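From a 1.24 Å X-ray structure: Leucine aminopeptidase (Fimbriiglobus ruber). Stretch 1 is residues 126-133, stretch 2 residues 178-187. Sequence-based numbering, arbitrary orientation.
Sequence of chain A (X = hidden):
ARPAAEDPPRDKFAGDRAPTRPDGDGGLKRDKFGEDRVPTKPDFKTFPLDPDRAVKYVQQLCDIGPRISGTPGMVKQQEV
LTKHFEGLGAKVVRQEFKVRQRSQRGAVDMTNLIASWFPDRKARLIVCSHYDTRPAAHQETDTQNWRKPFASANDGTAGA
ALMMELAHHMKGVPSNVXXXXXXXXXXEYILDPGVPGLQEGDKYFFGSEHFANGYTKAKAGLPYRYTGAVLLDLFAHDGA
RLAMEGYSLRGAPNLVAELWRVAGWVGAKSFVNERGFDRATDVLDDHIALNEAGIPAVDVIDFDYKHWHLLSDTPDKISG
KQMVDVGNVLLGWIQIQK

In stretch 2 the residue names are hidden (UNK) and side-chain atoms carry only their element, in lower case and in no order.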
# COMPACT_ATOMS: atom_id res chain seq x y z
N ILE A 126 3.57 -8.09 -6.36
CA ILE A 126 3.76 -7.14 -5.27
C ILE A 126 2.41 -6.76 -4.68
O ILE A 126 1.47 -6.45 -5.42
CB ILE A 126 4.46 -5.87 -5.79
CG1 ILE A 126 5.90 -6.20 -6.22
CG2 ILE A 126 4.40 -4.76 -4.75
CD1 ILE A 126 6.50 -5.15 -7.11
N VAL A 127 2.33 -6.75 -3.35
CA VAL A 127 1.28 -6.04 -2.62
C VAL A 127 2.01 -4.91 -1.92
O VAL A 127 2.99 -5.17 -1.20
CB VAL A 127 0.58 -6.96 -1.60
CG1 VAL A 127 -0.42 -6.15 -0.78
CG2 VAL A 127 -0.09 -8.14 -2.29
N CYS A 128 1.58 -3.67 -2.13
CA CYS A 128 2.38 -2.54 -1.65
C CYS A 128 1.50 -1.47 -1.02
O CYS A 128 0.28 -1.42 -1.20
CB CYS A 128 3.33 -2.00 -2.75
SG CYS A 128 2.53 -1.37 -4.22
N SER A 129 2.18 -0.59 -0.28
CA SER A 129 1.55 0.52 0.43
C SER A 129 2.68 1.46 0.81
O SER A 129 3.80 1.01 1.01
CB SER A 129 0.90 -0.01 1.72
OG SER A 129 0.29 1.02 2.46
N HIS A 130 2.38 2.75 0.95
CA HIS A 130 3.35 3.59 1.65
C HIS A 130 3.21 3.38 3.15
O HIS A 130 2.21 2.83 3.63
CB HIS A 130 3.29 5.07 1.23
CG HIS A 130 2.26 5.90 1.94
ND1 HIS A 130 2.60 6.89 2.84
CD2 HIS A 130 0.91 5.97 1.80
CE1 HIS A 130 1.50 7.50 3.26
NE2 HIS A 130 0.46 6.96 2.65
N TYR A 131 4.23 3.78 3.91
CA TYR A 131 4.13 3.68 5.36
C TYR A 131 4.72 4.88 6.09
O TYR A 131 4.64 4.92 7.32
CB TYR A 131 4.66 2.34 5.91
CG TYR A 131 6.17 2.12 5.96
CD1 TYR A 131 7.05 2.66 5.03
CD2 TYR A 131 6.69 1.30 6.94
CE1 TYR A 131 8.43 2.40 5.10
CE2 TYR A 131 8.05 1.04 7.02
CZ TYR A 131 8.92 1.59 6.10
OH TYR A 131 10.26 1.30 6.21
N ASP A 132 5.27 5.87 5.39
CA ASP A 132 5.52 7.15 6.03
C ASP A 132 4.19 7.87 6.24
O ASP A 132 3.22 7.63 5.52
CB ASP A 132 6.47 8.01 5.18
CG ASP A 132 5.85 8.42 3.85
OD1 ASP A 132 5.34 7.54 3.10
OD2 ASP A 132 5.91 9.63 3.53
N THR A 133 4.14 8.75 7.23
CA THR A 133 2.94 9.56 7.42
C THR A 133 3.24 11.00 7.07
O THR A 133 4.34 11.51 7.34
CB THR A 133 2.34 9.42 8.83
OG1 THR A 133 3.28 9.84 9.83
CG2 THR A 133 1.92 7.97 9.10
N UNK A 178 5.73 -15.78 -6.62
CA UNK A 178 6.22 -15.15 -5.41
C UNK A 178 5.31 -14.01 -5.01
O UNK A 178 4.59 -13.45 -5.85
N UNK A 179 5.34 -13.64 -3.73
CA UNK A 179 4.59 -12.47 -3.27
C UNK A 179 5.50 -11.64 -2.39
O UNK A 179 5.99 -12.12 -1.36
c UNK A 179 3.31 -12.85 -2.51
c UNK A 179 2.57 -11.58 -2.05
c UNK A 179 2.40 -13.68 -3.38
N UNK A 180 5.72 -10.38 -2.78
CA UNK A 180 6.49 -9.43 -1.99
C UNK A 180 5.55 -8.36 -1.45
O UNK A 180 4.84 -7.70 -2.23
c UNK A 180 8.66 -9.78 -3.19
o UNK A 180 8.88 -10.71 -2.39
o UNK A 180 9.25 -9.68 -4.27
c UNK A 180 7.60 -8.78 -2.82
N UNK A 181 5.52 -8.22 -0.12
CA UNK A 181 4.88 -7.08 0.52
C UNK A 181 5.91 -5.96 0.53
O UNK A 181 7.00 -6.13 1.09
c UNK A 181 1.67 -9.92 1.31
c UNK A 181 1.30 -10.25 2.61
c UNK A 181 3.40 -8.42 2.15
c UNK A 181 1.98 -9.67 3.67
c UNK A 181 2.72 -9.01 1.08
c UNK A 181 4.53 -7.42 1.96
c UNK A 181 3.02 -8.78 3.44
N UNK A 182 5.61 -4.84 -0.12
CA UNK A 182 6.57 -3.75 -0.24
C UNK A 182 5.96 -2.52 0.43
O UNK A 182 4.86 -2.08 0.07
c UNK A 182 7.48 -4.75 -2.37
c UNK A 182 6.95 -3.47 -1.70
c UNK A 182 7.96 -2.33 -1.78
N UNK A 183 6.70 -1.97 1.40
CA UNK A 183 6.31 -0.76 2.11
C UNK A 183 7.23 0.37 1.66
O UNK A 183 8.45 0.32 1.87
c UNK A 183 6.39 -0.97 3.61
c UNK A 183 5.65 -2.55 5.39
c UNK A 183 3.97 -1.19 4.15
c UNK A 183 5.28 -1.93 4.08
N UNK A 184 6.64 1.37 0.99
CA UNK A 184 7.40 2.50 0.47
C UNK A 184 7.52 3.61 1.51
O UNK A 184 6.51 4.10 2.03
c UNK A 184 5.06 1.05 -3.48
c UNK A 184 6.70 3.10 -0.75
c UNK A 184 5.25 1.90 -2.41
c UNK A 184 7.60 1.48 -2.48
c UNK A 184 6.13 0.40 -4.05
c UNK A 184 7.41 0.61 -3.55
c UNK A 184 6.52 2.14 -1.90
N UNK A 185 8.75 4.03 1.77
CA UNK A 185 8.97 5.25 2.53
C UNK A 185 8.76 6.47 1.62
O UNK A 185 8.72 6.37 0.39
o UNK A 185 11.61 5.85 5.03
o UNK A 185 9.70 6.90 4.73
c UNK A 185 10.39 5.24 3.08
c UNK A 185 10.57 6.06 4.36
N UNK A 186 8.63 7.63 2.25
CA UNK A 186 8.76 8.88 1.54
C UNK A 186 7.75 9.10 0.44
O UNK A 186 8.04 9.80 -0.54
N UNK A 187 6.54 8.54 0.58
CA UNK A 187 5.52 8.87 -0.41
C UNK A 187 5.11 10.33 -0.29
O UNK A 187 4.89 11.00 -1.30
o UNK A 187 1.61 8.60 0.19
o UNK A 187 1.40 9.46 -1.82
c UNK A 187 2.01 8.79 -0.98
c UNK A 187 3.30 8.21 -1.42
c UNK A 187 4.29 7.99 -0.27

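Position 178 has backbone atoms alone, with no carbon beyond CA, so it is Gly178; it begins the strand without touching stretch 1. Position 179 carries three carbons, one bonded to CA and bearing the other two. This fork at the first carbon identifies Val179, whose CG1 lies 4.4 Å from Val127 CG2, a marginal apolar contact.

Position 180 has two carbons, the second bearing two oxygens: a carboxylate one methylene from the backbone, hence Asp180. Its main chain does the pairing. Val127 N donates to Asp180 O at 2.9 Å (N-H...O angle 156°), and the same oxygen receives a CA-H...O contact from Ile126 CA at 3.3 Å.

At position 181 one carbon leads into a ring of six carbons with no heteroatom, which defines Phe181. Its CD1 is 4.0 Å from Val127 CB, on the sheet face shared by Val127 and Ser129, while Phe181 CA approaches Val127 O to 3.2 Å.

Position 182 repeats the three-carbon fork at the first carbon and is Val182. It bonds through both backbone polar groups: Val182 N to Val127 O at 2.9 Å, and Ser129 N to Val182 O at 3.1 Å. Val182 CG2 meets Ile126 CG2 at 3.9 Å, and the CB atoms of Val182 and Cys128 are 4.0 Å apart.

Position 183 has four carbons forked at the second, the pattern of Leu183 rather than of isoleucine, which forks at the first. Its CB sits 3.9 Å from the centroid of the Tyr131 ring and 11° off the normal, a CH-pi contact over the ring face; Leu183 CD2 also comes within 4.1 Å of Ser129 CB.

Position 184 again shows one carbon and a six-carbon ring: Phe184. Its CE2 is 3.6 Å from Cys128 SG, and the sulfur approaches the ring obliquely. Phe184 N donates to Ser129 O at 2.9 Å, and Tyr131 N donates to Phe184 O at 3.0 Å.

Position 185, two carbons with two oxygens on the second, is Asp185. The strand has ended here; Asp185 OD1 is 3.4 Å from Asp132 CB and accepts a weak bond from the next backbone nitrogen. Position 186 has no side-chain atoms and is Gly186; its positive phi of 61° suits glycine.

Position 187 has three carbons, the third carrying two oxygens, one methylene longer than aspartate: Glu187. Its OE1 lies over one face of the His130 ring, 3.2 Å from CD2 of His130. Glu187 N donates to Asp132 OD1 at 3.0 Å, and that oxygen also accepts from His130 ND1 at 2.8 Å.

The contact is a parallel pairing of strands whose directions differ by 17°, burying 770 Å². Five backbone hydrogen bonds join Val127, Ser129 and Tyr131 to Asp180, Val182 and Phe184, while apolar side chains pack on both faces. Beyond the strands, Asp132 OD1 extends the connection by linking the His130 imidazole to the Glu187 backbone.

Stretch 2 (178-187) GVDFVLFDGE
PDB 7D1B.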